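Local coordinates for protein secretin XcpQ (Pseudomonas aeruginosa, PDB 4E9J) that forms the outer-membrane channel of the type II secretion system, through which folded exoproteins such as elastase LasB leave the cell, at residues V194-N197 and A198-R201. Numbering follows the deposited sequence.
Sequences VLNN and AMSR
Ala198 N donates to Val194 O at 2.9 Å, and the Ala198 methyl group rests close to the same carbonyl oxygen. One residue on, Met199 N reaches Leu195 O at 3.0 Å, while the Met199 side chain folds back along the helix: the bend at chi3 (-66°) carries CE to 3.8 Å from Asn196 OD1 and also brings it near Leu195 O. Leu195, Asn196 and Met199 all touch Val212 of strand 211-215, and Leu195 is buried further against helix 227-240. At Ser200, Asn196 O is used twice, accepting Ser200 N at 2.9 Å and, weakly, Ser200 OG at 3.2 Å; OG lies beside its own backbone N (chi1 -64°), which turns the hydroxyl back toward the preceding turn. Arg201 N then meets Asn197 O at 2.9 Å. The Arg201 chain, extended from CG to NE, runs alongside Asn197 in the same direction, with NH2 3.7 Å from Asn197 ND2 and the guanidinium and amide planes 73° apart, a contact without a hydrogen bond. Such consecutive i to i+4 bonds define the alpha-helix, here the C-terminal part of helix 188-201, which with helix 227-240 packs on the three-stranded antiparallel sheet of the domain assigned as N2, a beta-alpha-beta-beta-alpha fold.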
# COMPACT_ATOMS: atom_id res chain seq x y z
N VAL A 194 -11.16 12.32 23.49
CA VAL A 194 -10.64 13.39 24.37
C VAL A 194 -10.09 14.56 23.55
O VAL A 194 -10.33 15.72 23.89
CB VAL A 194 -9.56 12.81 25.32
CG1 VAL A 194 -8.72 13.91 25.96
CG2 VAL A 194 -10.20 11.96 26.40
N LEU A 195 -9.31 14.26 22.51
CA LEU A 195 -8.73 15.29 21.67
C LEU A 195 -9.78 16.07 20.91
O LEU A 195 -9.71 17.30 20.90
CB LEU A 195 -7.69 14.69 20.72
CG LEU A 195 -6.45 14.16 21.43
CD1 LEU A 195 -5.61 13.32 20.49
CD2 LEU A 195 -5.66 15.29 22.08
N ASN A 196 -10.79 15.39 20.36
CA ASN A 196 -11.89 16.04 19.66
C ASN A 196 -12.73 16.89 20.60
O ASN A 196 -13.07 18.01 20.26
CB ASN A 196 -12.79 15.01 18.99
CG ASN A 196 -12.15 14.42 17.77
OD1 ASN A 196 -11.38 15.07 17.07
ND2 ASN A 196 -12.54 13.19 17.42
N ASN A 197 -13.05 16.35 21.79
CA ASN A 197 -13.81 17.09 22.81
C ASN A 197 -13.06 18.35 23.22
O ASN A 197 -13.64 19.43 23.14
CB ASN A 197 -14.12 16.21 24.05
CG ASN A 197 -15.25 15.26 23.84
OD1 ASN A 197 -15.93 15.26 22.81
ND2 ASN A 197 -15.50 14.43 24.84
N ALA A 198 -11.77 18.24 23.56
CA ALA A 198 -10.96 19.42 23.92
C ALA A 198 -10.92 20.48 22.81
O ALA A 198 -10.99 21.68 23.13
CB ALA A 198 -9.55 19.00 24.30
N MET A 199 -10.81 20.07 21.53
CA MET A 199 -10.81 21.02 20.43
C MET A 199 -12.19 21.68 20.26
O MET A 199 -12.24 22.89 20.07
CB MET A 199 -10.36 20.39 19.11
CG MET A 199 -8.87 20.16 19.07
SD MET A 199 -8.30 19.66 17.44
CE MET A 199 -9.11 18.05 17.30
N SER A 200 -13.28 20.89 20.31
CA SER A 200 -14.64 21.43 20.22
C SER A 200 -15.03 22.35 21.40
O SER A 200 -15.77 23.30 21.18
CB SER A 200 -15.69 20.32 20.10
OG SER A 200 -15.61 19.54 18.93
N ARG A 201 -14.53 22.09 22.62
CA ARG A 201 -14.84 22.91 23.81
C ARG A 201 -13.90 24.13 23.98
O ARG A 201 -14.14 24.94 24.86
CB ARG A 201 -14.80 22.07 25.10
CG ARG A 201 -15.66 20.79 25.23
CD ARG A 201 -15.38 20.19 26.61
NE ARG A 201 -15.63 18.75 26.73
CZ ARG A 201 -16.79 18.21 27.07
NH1 ARG A 201 -17.86 18.97 27.26
NH2 ARG A 201 -16.92 16.89 27.17